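Local coordinates for variant surface glycoprotein MITAT 1.1 (Trypanosoma brucei brucei, PDB 5LY9) that forms a dense coat on the parasite surface, with antigenically distinct versions expressed in turn to evade the host immune response, this chain being its amino-terminal part, at residues Lys12-Leu17 and Pro244-Ala249; Ala97-Lys102 and Leu147-Thr152; Ser22-Glu27 and Asn254-Ala259; Asp106-Leu111 and Cys190-Gly195; Leu17-Ser22 and Asp141-Ala146. All coordinates share one frame; numbering follows the deposited sequence.

Contact 1: Lys12-Leu17 and Pro244-Ala249; sequences KPLCKL and PAWHEA
Leu-17 and Leu-14, one turn apart on helix 8-21, press their CD2 methyls against the far end of the Trp-246 indole, which reaches out from helix 244-254. The close spot is Leu-17: CD2 stands 3.4 Å from Trp-246 CZ3, a tight approach for two carbon atoms, and it lies obliquely to the ring while also nearing CH2. Leu-14 brings CD2 to the edge of the indole, in its plane, 4.0 Å from Trp-246 CH2, and its side chain runs at about a right angle to that of the tryptophan. CG of Leu-17 is anti to the backbone N (chi1 176°), which directs CG and its methyls to the ring. The indole spans most of the gap, since the nearest CA atoms, Leu-17 and Trp-246, remain 11.4 Å apart.

Beyond this small buried patch the other side chains of the two segments meet neighbours outside it, and the charged ones sit at partly exposed positions: Lys-12 pairs with Asp-142, while Glu-248 pairs with Arg-93 and Arg-96 of helix 62-114. That long helix also lines the apolar side, with Ile-105 on Leu-17 and Leu-101 on Trp-246.

The indole NE1 is hydrogen-bonded to Leu-214 O, and Tyr-167 makes an edge-to-face stack with the ring. These partners fix the orientation of the indole, whereas the leucines supply close, non-directional packing; between these two segments the contact is an apolar one, consistent with dispersion and shape complementarity.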
# COMPACT_ATOMS: atom_id res chain seq x y z
N LYS A 12 18.89 -23.05 -1.83
CA LYS A 12 19.49 -21.76 -2.26
C LYS A 12 18.54 -20.92 -3.12
O LYS A 12 18.42 -19.70 -2.87
CB LYS A 12 20.83 -21.96 -2.91
CG LYS A 12 21.95 -22.07 -1.84
CD LYS A 12 23.35 -22.14 -2.55
CE LYS A 12 24.40 -22.35 -1.47
NZ LYS A 12 25.77 -22.37 -2.05
N PRO A 13 17.77 -21.57 -3.99
CA PRO A 13 16.77 -20.76 -4.73
C PRO A 13 15.71 -20.14 -3.81
O PRO A 13 15.17 -19.05 -4.14
CB PRO A 13 16.15 -21.77 -5.70
CG PRO A 13 17.25 -22.71 -5.95
CD PRO A 13 18.00 -22.87 -4.65
N LEU A 14 15.35 -20.79 -2.71
CA LEU A 14 14.46 -20.20 -1.76
C LEU A 14 15.08 -19.01 -1.06
O LEU A 14 14.40 -18.01 -0.83
CB LEU A 14 13.94 -21.22 -0.71
CG LEU A 14 13.02 -22.30 -1.34
CD1 LEU A 14 12.89 -23.45 -0.37
CD2 LEU A 14 11.66 -21.76 -1.73
N CYS A 15 16.35 -19.13 -0.67
CA CYS A 15 17.10 -17.96 -0.12
C CYS A 15 17.14 -16.76 -1.10
O CYS A 15 16.92 -15.64 -0.75
CB CYS A 15 18.52 -18.31 0.27
SG CYS A 15 18.62 -19.42 1.69
N LYS A 16 17.37 -17.04 -2.38
CA LYS A 16 17.34 -16.00 -3.41
C LYS A 16 15.98 -15.37 -3.49
O LYS A 16 15.87 -14.15 -3.61
CB LYS A 16 17.76 -16.58 -4.79
CG LYS A 16 19.23 -16.95 -4.87
CD LYS A 16 19.49 -17.81 -6.12
CE LYS A 16 19.45 -17.14 -7.41
NZ LYS A 16 19.95 -17.97 -8.58
N LEU A 17 14.94 -16.17 -3.44
CA LEU A 17 13.58 -15.64 -3.55
C LEU A 17 13.25 -14.80 -2.35
O LEU A 17 12.71 -13.70 -2.53
CB LEU A 17 12.58 -16.76 -3.74
CG LEU A 17 11.08 -16.41 -3.79
CD1 LEU A 17 10.79 -15.45 -4.96
CD2 LEU A 17 10.18 -17.65 -3.87
N PRO A 244 -1.82 -21.41 -3.36
CA PRO A 244 -2.42 -20.07 -3.54
C PRO A 244 -1.48 -18.92 -3.19
O PRO A 244 -1.55 -17.92 -3.87
CB PRO A 244 -3.66 -20.05 -2.62
CG PRO A 244 -3.46 -21.20 -1.75
CD PRO A 244 -2.67 -22.25 -2.48
N ALA A 245 -0.72 -18.98 -2.10
CA ALA A 245 0.14 -17.83 -1.80
C ALA A 245 1.16 -17.55 -2.90
O ALA A 245 1.53 -16.38 -3.12
CB ALA A 245 0.85 -18.00 -0.46
N TRP A 246 1.64 -18.61 -3.58
CA TRP A 246 2.59 -18.49 -4.68
C TRP A 246 1.92 -17.91 -5.91
O TRP A 246 2.47 -17.02 -6.53
CB TRP A 246 3.20 -19.84 -5.02
CG TRP A 246 3.97 -20.42 -3.88
CD1 TRP A 246 3.51 -21.14 -2.83
CD2 TRP A 246 5.39 -20.39 -3.74
NE1 TRP A 246 4.54 -21.57 -2.05
CE2 TRP A 246 5.71 -21.13 -2.58
CE3 TRP A 246 6.42 -19.81 -4.45
CZ2 TRP A 246 7.05 -21.28 -2.14
CZ3 TRP A 246 7.72 -19.95 -4.00
CH2 TRP A 246 8.03 -20.67 -2.88
N HIS A 247 0.73 -18.37 -6.22
CA HIS A 247 -0.02 -17.78 -7.31
C HIS A 247 -0.30 -16.31 -7.01
O HIS A 247 -0.16 -15.48 -7.91
CB HIS A 247 -1.36 -18.48 -7.47
CG HIS A 247 -2.15 -17.95 -8.61
ND1 HIS A 247 -2.90 -16.82 -8.51
CD2 HIS A 247 -2.20 -18.33 -9.90
CE1 HIS A 247 -3.44 -16.54 -9.69
NE2 HIS A 247 -3.09 -17.48 -10.54
N GLU A 248 -0.67 -15.98 -5.76
CA GLU A 248 -1.03 -14.65 -5.42
C GLU A 248 0.13 -13.65 -5.52
O GLU A 248 -0.01 -12.58 -6.11
CB GLU A 248 -1.66 -14.59 -4.02
CG GLU A 248 -1.94 -13.17 -3.57
CD GLU A 248 -3.03 -12.42 -4.34
OE1 GLU A 248 -3.73 -12.98 -5.20
OE2 GLU A 248 -3.20 -11.23 -4.06
N ALA A 249 1.33 -14.01 -5.02
CA ALA A 249 2.50 -13.12 -5.22
C ALA A 249 2.84 -12.94 -6.68
O ALA A 249 3.17 -11.85 -7.09
CB ALA A 249 3.70 -13.59 -4.47

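Contact 2: Ala97-Lys102 and Leu147-Thr152; sequences AAAYLK and LSMPET
Met-149 and Lys-102 bring the loop after strand 143-144 against helix 62-114, one of the long helices of the elongated bundle found in A-type variant surface glycoproteins. The apolar part belongs to the methionine. Bent at chi2 (69°) and again at chi3 (80°), its chain curls so that the terminal methyl faces the helix: Met-149 CE lies 3.7 Å from Ala-99 CB and is also close to Ala-99 CA. The small alanine lets the methyl come near the helix backbone, and Lys-102 CD bounds it from another direction, 3.9 Å from Met-149 CE.

The polar part belongs to the lysine. Its ammonium group is shared among Ser-148 O, the carboxylate of Asp-106 and the hydroxyl of Thr-18. With Lys-102 itself buried, the nearby aspartate would probably favour the charged form.

Dimer contacts complete the setting. Arg-96 of the second subunit packs on Met-149 and donates to Pro-150 O, and Tyr-100 of the second subunit packs on Lys-102, which places this loop at the subunit interface. The bond across the two segments runs from Lys-102 NZ to Ser-148 O at 2.8 Å, with the nitrogen above the carbonyl plane, 46° out of it.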
# COMPACT_ATOMS: atom_id res chain seq x y z
N ALA A 97 1.25 -9.55 -0.67
CA ALA A 97 1.34 -10.91 -1.23
C ALA A 97 2.78 -11.38 -1.07
O ALA A 97 3.05 -12.53 -0.62
CB ALA A 97 0.98 -10.90 -2.67
N ALA A 98 3.69 -10.50 -1.43
CA ALA A 98 5.13 -10.85 -1.28
C ALA A 98 5.50 -11.09 0.18
O ALA A 98 6.19 -12.09 0.48
CB ALA A 98 6.02 -9.74 -1.86
N ALA A 99 4.99 -10.22 1.08
CA ALA A 99 5.31 -10.34 2.46
C ALA A 99 4.73 -11.61 3.06
O ALA A 99 5.37 -12.30 3.84
CB ALA A 99 4.85 -9.11 3.20
N TYR A 100 3.50 -11.98 2.65
CA TYR A 100 2.88 -13.19 3.20
C TYR A 100 3.64 -14.45 2.80
O TYR A 100 3.95 -15.32 3.63
CB TYR A 100 1.43 -13.26 2.68
CG TYR A 100 0.62 -14.43 3.21
CD1 TYR A 100 0.50 -14.71 4.60
CD2 TYR A 100 -0.01 -15.29 2.34
CE1 TYR A 100 -0.25 -15.74 5.06
CE2 TYR A 100 -0.80 -16.35 2.79
CZ TYR A 100 -0.90 -16.59 4.16
OH TYR A 100 -1.63 -17.66 4.61
N LEU A 101 3.94 -14.57 1.50
CA LEU A 101 4.75 -15.67 0.98
C LEU A 101 6.13 -15.71 1.65
O LEU A 101 6.58 -16.80 2.11
CB LEU A 101 4.82 -15.61 -0.54
CG LEU A 101 5.72 -16.66 -1.13
CD1 LEU A 101 5.18 -18.02 -0.85
CD2 LEU A 101 5.84 -16.42 -2.65
N LYS A 102 6.77 -14.54 1.80
CA LYS A 102 8.07 -14.46 2.45
C LYS A 102 8.01 -14.94 3.88
O LYS A 102 8.94 -15.65 4.38
CB LYS A 102 8.58 -13.05 2.39
CG LYS A 102 9.91 -12.89 3.03
CD LYS A 102 10.55 -11.59 2.70
CE LYS A 102 11.57 -11.09 3.70
NZ LYS A 102 12.67 -12.07 4.01
N LEU A 147 16.53 -14.16 7.18
CA LEU A 147 15.09 -14.58 7.40
C LEU A 147 14.45 -13.44 8.22
O LEU A 147 14.05 -13.59 9.38
CB LEU A 147 15.09 -15.87 8.11
CG LEU A 147 15.91 -16.94 7.42
CD1 LEU A 147 15.93 -18.24 8.16
CD2 LEU A 147 15.36 -17.18 6.01
N SER A 148 14.40 -12.27 7.57
CA SER A 148 13.91 -11.06 8.18
C SER A 148 13.35 -10.15 7.13
O SER A 148 13.64 -10.34 5.94
CB SER A 148 15.04 -10.30 8.94
OG SER A 148 16.11 -10.00 8.06
N MET A 149 12.61 -9.12 7.54
CA MET A 149 12.01 -8.19 6.62
C MET A 149 12.63 -6.83 6.89
O MET A 149 12.68 -6.39 8.05
CB MET A 149 10.48 -8.11 6.84
CG MET A 149 9.73 -7.09 5.98
SD MET A 149 9.68 -7.52 4.26
CE MET A 149 8.35 -8.74 4.28
N PRO A 150 13.09 -6.10 5.81
CA PRO A 150 13.76 -4.84 6.11
C PRO A 150 12.75 -3.70 6.33
O PRO A 150 11.56 -3.86 6.06
CB PRO A 150 14.58 -4.56 4.85
CG PRO A 150 13.73 -5.18 3.81
CD PRO A 150 13.30 -6.50 4.43
N GLU A 151 13.26 -2.59 6.81
CA GLU A 151 12.47 -1.37 6.90
C GLU A 151 11.88 -1.01 5.54
O GLU A 151 12.52 -1.18 4.49
CB GLU A 151 13.35 -0.21 7.37
CG GLU A 151 12.65 1.13 7.49
CD GLU A 151 13.62 2.31 7.75
OE1 GLU A 151 14.86 2.12 7.67
OE2 GLU A 151 13.13 3.42 8.07
N THR A 152 10.64 -0.51 5.55
CA THR A 152 10.00 -0.12 4.31
C THR A 152 10.50 1.29 3.98
O THR A 152 10.25 2.28 4.74
CB THR A 152 8.50 -0.04 4.52
OG1 THR A 152 8.01 -1.31 4.85
CG2 THR A 152 7.82 0.39 3.30

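Contact 3: Ser22-Glu27 and Asn254-Ala259; sequences SKVSGE and NREAKA
The carboxylate of Glu-256 is flanked at OE2 by Val-24, and its OE1 is the oxygen nearer to the Glu-27 carboxylate; the two flat groups do not stack, but approach through their oxygens. Val-24 CG1 is 4.3 Å from Glu-256 OE2, a loose methyl-to-oxygen touch on an atom that is hydrogen-bonded to Ser-94 OG. At the other oxygen, Lys-258 forms a salt bridge, its NZ 3.1 Å from Glu-256 OE1 and nearly in line with the C-O bond. Two bends early in the lysine side chain, chi1 -49° and chi2 -75°, fold it back so that NZ reaches the glutamate two residues earlier.

Between Lys-258 and Glu-27 there is no direct salt bridge, since Glu-27 OE1 and Lys-258 NZ are 4.3 Å apart. A water fills that step. It accepts from Lys-258 NZ at 2.8 Å and donates to Glu-27 OE1 at 2.6 Å, a link that joins the two charged groups through water. The two acidic oxygens themselves, Glu-27 OE1 and Glu-256 OE1, are only 4.6 Å apart. Arg-159 pairs with both of them through NH2 and, together with Lys-258, probably offsets their mutual repulsion. Glu-27 OE2 is held in turn by the backbone N of Ala-157.

Glu-27 and Val-24 belong to the first turn of helix 24-55, Glu-256 and Lys-258 to the extended chain that follows helix 244-254. A water-bridged charge network thus ties that chain to the start of helix 24-55 in the long helical bundle of the A-type variant surface glycoprotein fold.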
# COMPACT_ATOMS: atom_id res chain seq x y z
N SER A 22 12.03 -9.47 -0.23
CA SER A 22 12.27 -8.55 0.86
C SER A 22 12.15 -7.09 0.41
O SER A 22 11.78 -6.26 1.22
CB SER A 22 13.66 -8.82 1.50
OG SER A 22 14.62 -8.30 0.66
N LYS A 23 12.34 -6.79 -0.88
CA LYS A 23 12.29 -5.42 -1.38
C LYS A 23 11.00 -5.04 -2.05
O LYS A 23 10.84 -3.88 -2.40
CB LYS A 23 13.45 -5.09 -2.33
CG LYS A 23 14.81 -5.06 -1.65
CD LYS A 23 15.89 -4.42 -2.55
CE LYS A 23 17.13 -4.10 -1.72
NZ LYS A 23 18.11 -3.50 -2.70
N VAL A 24 10.08 -5.97 -2.21
CA VAL A 24 8.85 -5.66 -2.92
C VAL A 24 8.06 -4.53 -2.27
O VAL A 24 7.58 -3.65 -2.97
CB VAL A 24 7.98 -6.94 -3.18
CG1 VAL A 24 6.59 -6.56 -3.70
CG2 VAL A 24 8.71 -7.88 -4.12
N SER A 25 7.91 -4.52 -0.95
CA SER A 25 7.16 -3.48 -0.22
C SER A 25 7.71 -2.12 -0.51
O SER A 25 6.97 -1.16 -0.83
CB SER A 25 7.08 -3.75 1.27
OG SER A 25 6.42 -5.02 1.41
N GLY A 26 9.03 -2.02 -0.37
CA GLY A 26 9.75 -0.81 -0.69
C GLY A 26 9.66 -0.34 -2.12
O GLY A 26 9.58 0.87 -2.40
N GLU A 27 9.62 -1.29 -3.03
CA GLU A 27 9.42 -0.94 -4.42
C GLU A 27 8.01 -0.46 -4.63
O GLU A 27 7.84 0.51 -5.36
CB GLU A 27 9.81 -2.06 -5.41
CG GLU A 27 9.37 -1.71 -6.81
CD GLU A 27 10.08 -2.45 -7.94
OE1 GLU A 27 9.40 -2.62 -9.01
OE2 GLU A 27 11.34 -2.68 -7.86
N ASN A 254 2.63 -9.17 -11.25
CA ASN A 254 2.38 -8.84 -12.65
C ASN A 254 1.38 -7.73 -12.79
O ASN A 254 1.46 -6.97 -13.81
CB ASN A 254 1.85 -10.06 -13.37
CG ASN A 254 2.93 -10.98 -13.76
OD1 ASN A 254 4.09 -10.57 -13.90
ND2 ASN A 254 2.57 -12.27 -13.95
N ARG A 255 0.45 -7.59 -11.85
CA ARG A 255 -0.61 -6.56 -11.94
C ARG A 255 -0.35 -5.23 -11.26
O ARG A 255 -1.26 -4.36 -11.24
CB ARG A 255 -1.98 -7.15 -11.50
CG ARG A 255 -2.28 -8.21 -12.53
CD ARG A 255 -3.51 -9.01 -12.34
NE ARG A 255 -3.58 -10.01 -13.42
CZ ARG A 255 -4.65 -10.76 -13.65
NH1 ARG A 255 -5.76 -10.60 -12.93
NH2 ARG A 255 -4.61 -11.66 -14.61
N GLU A 256 0.89 -4.98 -10.87
CA GLU A 256 1.24 -3.74 -10.18
C GLU A 256 0.98 -2.56 -11.11
O GLU A 256 1.45 -2.52 -12.29
CB GLU A 256 2.71 -3.71 -9.83
CG GLU A 256 3.06 -4.70 -8.76
CD GLU A 256 4.56 -4.95 -8.58
OE1 GLU A 256 5.31 -4.59 -9.46
OE2 GLU A 256 4.95 -5.56 -7.53
N ALA A 257 0.31 -1.53 -10.56
CA ALA A 257 0.23 -0.20 -11.24
C ALA A 257 1.62 0.44 -11.24
O ALA A 257 2.32 0.39 -10.23
CB ALA A 257 -0.74 0.72 -10.51
N LYS A 258 1.95 1.11 -12.33
CA LYS A 258 3.19 1.78 -12.51
C LYS A 258 2.97 3.23 -12.85
O LYS A 258 1.99 3.61 -13.53
CB LYS A 258 3.95 1.18 -13.67
CG LYS A 258 4.11 -0.36 -13.75
CD LYS A 258 5.12 -0.87 -12.79
CE LYS A 258 5.10 -2.39 -12.80
NZ LYS A 258 6.17 -2.92 -11.88
N ALA A 259 3.89 4.06 -12.41
CA ALA A 259 3.84 5.46 -12.67
C ALA A 259 3.85 5.78 -14.16
O ALA A 259 3.20 6.76 -14.61
CB ALA A 259 5.01 6.14 -11.97
O HOH W 1 7.13 -1.43 -9.65

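Contact 4: Asp106-Leu111 and Cys190-Gly195; sequences DEFLNL and CKLLSG
Leu-192, in a short 3-10 segment, faces Phe-108 and Leu-111 of helix 62-114 and carries the contact through a single methyl. From the backbone its CB is directed at the helix, and CG, anti to the backbone N (chi1 -171°), leads on toward it. At CG the chain forks. CD1 stays farther from the two helix residues, while CD2 extends to the gap between them. There it meets Leu-111 CD2 at 3.7 Å, methyl against methyl, with the two leucine side chains about perpendicular. On the Phe-108 side the same Leu-192 CD2 lies 4.1 Å from CZ, the far carbon of the phenyl ring; the two side chains advance on each other from opposite directions.

All three residues are buried. Leu-115 adds to the apolar surroundings of Leu-192, and Leu-214 packs on Phe-108. The second subunit is close as well: its Leu-111 packs on Leu-111, and its Tyr-201 hydroxyl is hydrogen-bonded to Leu-192 N, so this leucine is held by its backbone from across the dimer and by its side chain from within its own chain.

Two residues before Leu-192, Cys-190 is tied to Cys-123 by a disulfide. Here a leucine from a loop packs on the last turns of a long helix near the dimer interface, within the lobe of loops at the end of the bundle, as in the A-type fold.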
# COMPACT_ATOMS: atom_id res chain seq x y z
N ASP A 106 10.32 -17.93 5.20
CA ASP A 106 11.31 -17.67 6.25
C ASP A 106 11.07 -18.61 7.45
O ASP A 106 12.00 -19.11 8.10
CB ASP A 106 11.28 -16.19 6.67
CG ASP A 106 11.87 -15.25 5.63
OD1 ASP A 106 12.37 -15.74 4.58
OD2 ASP A 106 11.84 -14.01 5.90
N GLU A 107 9.80 -18.82 7.78
CA GLU A 107 9.47 -19.67 8.94
C GLU A 107 9.93 -21.11 8.66
O GLU A 107 10.53 -21.79 9.53
CB GLU A 107 7.99 -19.57 9.27
CG GLU A 107 7.49 -20.43 10.43
CD GLU A 107 8.00 -20.00 11.80
OE1 GLU A 107 8.30 -18.76 11.94
OE2 GLU A 107 7.96 -20.90 12.73
N PHE A 108 9.65 -21.61 7.46
CA PHE A 108 10.01 -23.02 7.16
C PHE A 108 11.53 -23.16 7.07
O PHE A 108 12.11 -24.14 7.59
CB PHE A 108 9.28 -23.61 5.99
CG PHE A 108 9.30 -25.09 5.98
CD1 PHE A 108 8.45 -25.81 6.87
CD2 PHE A 108 10.24 -25.77 5.26
CE1 PHE A 108 8.49 -27.16 6.90
CE2 PHE A 108 10.27 -27.15 5.30
CZ PHE A 108 9.46 -27.83 6.12
N LEU A 109 12.19 -22.25 6.36
CA LEU A 109 13.66 -22.31 6.30
C LEU A 109 14.29 -22.22 7.69
O LEU A 109 15.25 -22.95 7.97
CB LEU A 109 14.28 -21.23 5.40
CG LEU A 109 14.10 -21.36 3.88
CD1 LEU A 109 14.65 -20.14 3.21
CD2 LEU A 109 14.77 -22.57 3.27
N ASN A 110 13.78 -21.31 8.52
CA ASN A 110 14.27 -21.19 9.87
C ASN A 110 14.10 -22.52 10.63
O ASN A 110 15.02 -22.92 11.40
CB ASN A 110 13.54 -20.08 10.63
CG ASN A 110 14.00 -19.95 12.09
OD1 ASN A 110 15.08 -19.44 12.34
ND2 ASN A 110 13.22 -20.46 13.01
N LEU A 111 12.94 -23.19 10.44
CA LEU A 111 12.71 -24.42 11.19
C LEU A 111 13.74 -25.48 10.72
O LEU A 111 14.37 -26.12 11.54
CB LEU A 111 11.28 -24.94 10.96
CG LEU A 111 11.02 -26.32 11.54
CD1 LEU A 111 11.20 -26.30 13.07
CD2 LEU A 111 9.66 -26.78 11.17
N CYS A 190 17.24 -35.75 8.20
CA CYS A 190 16.23 -34.73 8.51
C CYS A 190 14.93 -35.50 8.49
O CYS A 190 14.28 -35.63 7.41
CB CYS A 190 16.29 -33.67 7.42
SG CYS A 190 15.11 -32.32 7.75
N LYS A 191 14.53 -36.02 9.66
CA LYS A 191 13.34 -36.84 9.75
C LYS A 191 12.08 -36.05 9.40
O LYS A 191 11.08 -36.66 8.98
CB LYS A 191 13.21 -37.43 11.16
CG LYS A 191 14.22 -38.52 11.40
CD LYS A 191 14.05 -39.25 12.70
CE LYS A 191 14.22 -38.34 13.92
NZ LYS A 191 13.89 -39.18 15.14
N LEU A 192 12.13 -34.71 9.60
CA LEU A 192 10.94 -33.87 9.34
C LEU A 192 10.50 -34.10 7.90
O LEU A 192 9.33 -33.96 7.59
CB LEU A 192 11.20 -32.41 9.58
CG LEU A 192 9.92 -31.54 9.51
CD1 LEU A 192 8.93 -31.91 10.62
CD2 LEU A 192 10.25 -30.08 9.50
N LEU A 193 11.46 -34.44 7.01
CA LEU A 193 11.14 -34.56 5.61
C LEU A 193 10.54 -35.91 5.25
O LEU A 193 10.32 -36.18 4.04
CB LEU A 193 12.35 -34.22 4.73
CG LEU A 193 12.79 -32.77 4.88
CD1 LEU A 193 13.97 -32.49 3.99
CD2 LEU A 193 11.71 -31.76 4.58
N SER A 194 10.28 -36.78 6.23
CA SER A 194 9.53 -38.02 5.92
C SER A 194 8.47 -38.22 6.95
O SER A 194 8.74 -38.13 8.15
CB SER A 194 10.41 -39.28 5.86
OG SER A 194 9.57 -40.45 5.88
N GLY A 195 7.24 -38.35 6.47
CA GLY A 195 6.09 -38.66 7.35
C GLY A 195 5.83 -40.18 7.49
O GLY A 195 4.73 -40.58 7.92

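Contact 5: Leu17-Ser22 and Asp141-Ala146; sequences LTTELS and DDQECA
Thr-19 turns its hydroxyl to the backbone of Glu-144, and Gln-143 folds over toward the same carbonyl. Thr-19 OG1 comes within 3.3 Å of Glu-144 O without a hydrogen bond between them. The rotation that puts OG1 beside its own backbone N (chi1 -56°) lets it bond instead to Cys-15 O, one turn back. A water bridges the segments: it donates to Thr-19 OG1 at 2.7 Å and accepts from Ala-146 N at 2.9 Å.

Glu-144 O is taken by the amide of Gln-143. NE2 lies 2.7 Å from Glu-144 O, in the carbonyl plane and on a lone pair, with an N-H...O angle of 156°. Glu-144 itself bends at chi2, its CG passing 4.0 Å from Thr-19 OG1 before its carboxylate bonds to Thr-138 OG1. At the far end of the helical segment, Ser-22 OG donates to Thr-19 O at 2.6 Å.

A disulfide from Cys-145 to Cys-15 also joins this strand region to helix 8-21, one turn before Thr-19. Strand 143-144 is an outer strand of a small three-stranded antiparallel sheet, and here it lies against helix 8-21, which in turn packs through Leu-21 on helix 62-114.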
# COMPACT_ATOMS: atom_id res chain seq x y z
N LEU A 17 14.94 -16.17 -3.44
CA LEU A 17 13.58 -15.64 -3.55
C LEU A 17 13.25 -14.80 -2.35
O LEU A 17 12.71 -13.70 -2.53
CB LEU A 17 12.58 -16.76 -3.74
CG LEU A 17 11.08 -16.41 -3.79
CD1 LEU A 17 10.79 -15.45 -4.96
CD2 LEU A 17 10.18 -17.65 -3.87
N THR A 18 13.53 -15.30 -1.12
CA THR A 18 13.22 -14.49 0.03
C THR A 18 13.97 -13.14 0.01
O THR A 18 13.41 -12.10 0.36
CB THR A 18 13.31 -15.27 1.38
OG1 THR A 18 12.74 -14.45 2.40
CG2 THR A 18 14.70 -15.50 1.71
N THR A 19 15.24 -13.16 -0.44
CA THR A 19 16.01 -11.92 -0.65
C THR A 19 15.31 -10.97 -1.64
O THR A 19 15.17 -9.80 -1.37
CB THR A 19 17.44 -12.28 -1.10
OG1 THR A 19 18.05 -13.16 -0.10
CG2 THR A 19 18.24 -11.05 -1.29
N GLU A 20 14.86 -11.49 -2.74
CA GLU A 20 14.18 -10.66 -3.73
C GLU A 20 12.88 -10.08 -3.15
O GLU A 20 12.62 -8.87 -3.25
CB GLU A 20 13.89 -11.42 -5.02
CG GLU A 20 13.12 -10.58 -6.06
CD GLU A 20 13.30 -11.07 -7.48
OE1 GLU A 20 14.49 -11.12 -7.97
OE2 GLU A 20 12.25 -11.49 -8.04
N LEU A 21 12.08 -10.96 -2.54
CA LEU A 21 10.79 -10.59 -1.98
C LEU A 21 10.91 -9.52 -0.92
O LEU A 21 10.01 -8.72 -0.73
CB LEU A 21 9.96 -11.77 -1.54
CG LEU A 21 9.55 -12.86 -2.54
CD1 LEU A 21 8.83 -13.96 -1.75
CD2 LEU A 21 8.66 -12.26 -3.61
N SER A 22 12.03 -9.47 -0.23
CA SER A 22 12.27 -8.55 0.86
C SER A 22 12.15 -7.09 0.41
O SER A 22 11.78 -6.26 1.22
CB SER A 22 13.66 -8.82 1.50
OG SER A 22 14.62 -8.30 0.66
N ASP A 141 26.00 -20.49 3.90
CA ASP A 141 27.18 -20.61 3.06
C ASP A 141 27.47 -19.33 2.29
O ASP A 141 27.74 -18.26 2.86
CB ASP A 141 27.01 -21.81 2.17
CG ASP A 141 27.10 -23.16 2.95
OD1 ASP A 141 27.78 -23.37 4.04
OD2 ASP A 141 26.46 -24.02 2.37
N ASP A 142 27.44 -19.39 1.01
CA ASP A 142 27.77 -18.16 0.32
C ASP A 142 26.54 -17.39 -0.13
O ASP A 142 26.69 -16.48 -0.89
CB ASP A 142 28.68 -18.47 -0.86
CG ASP A 142 28.10 -19.45 -1.83
OD1 ASP A 142 27.19 -20.25 -1.46
OD2 ASP A 142 28.60 -19.47 -3.01
N GLN A 143 25.33 -17.78 0.29
CA GLN A 143 24.10 -17.21 -0.24
C GLN A 143 23.45 -16.31 0.83
O GLN A 143 23.19 -16.78 1.94
CB GLN A 143 23.16 -18.35 -0.60
CG GLN A 143 21.77 -17.97 -1.09
CD GLN A 143 21.71 -16.92 -2.16
OE1 GLN A 143 22.32 -17.15 -3.22
NE2 GLN A 143 20.96 -15.75 -1.93
N GLU A 144 23.17 -15.07 0.47
CA GLU A 144 22.39 -14.23 1.36
C GLU A 144 21.04 -14.94 1.64
O GLU A 144 20.35 -15.41 0.72
CB GLU A 144 22.16 -12.89 0.75
CG GLU A 144 21.44 -11.92 1.58
CD GLU A 144 22.11 -11.41 2.84
OE1 GLU A 144 23.27 -11.75 3.16
OE2 GLU A 144 21.43 -10.57 3.52
N CYS A 145 20.72 -15.02 2.92
CA CYS A 145 19.49 -15.66 3.38
C CYS A 145 19.06 -15.08 4.73
O CYS A 145 19.13 -15.79 5.77
CB CYS A 145 19.72 -17.15 3.43
SG CYS A 145 18.19 -18.11 3.32
N ALA A 146 18.63 -13.83 4.71
CA ALA A 146 18.29 -13.13 5.93
C ALA A 146 16.81 -13.49 6.10
O ALA A 146 15.93 -13.06 5.29
CB ALA A 146 18.49 -11.63 5.85
O HOH W 2 17.94 -12.22 2.40

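How the contacts relate
Contacts 1 and 4 are buried and apolar; contact 2 mixes apolar packing with a lysine bond, and contacts 3 and 5 are mainly polar, with bridging waters. Helix 8-21 serves contacts 1 and 5, which share Leu-17; helix 62-114 serves contacts 2 and 4, both touched by the second subunit, which contact 3 reaches too, at Ser-25. Contact 3 lies about 2 Å from the centre of the chain and contact 4 about 32 Å, measured between centres. Contact 2 adjoins all the others: Ala-97 packs on Ala-249 of contact 1, Ala-98 on Val-24 of contact 3, Leu-147 on Leu-109 of contact 4, and Pro-150 on Ser-22, shared by contacts 3 and 5.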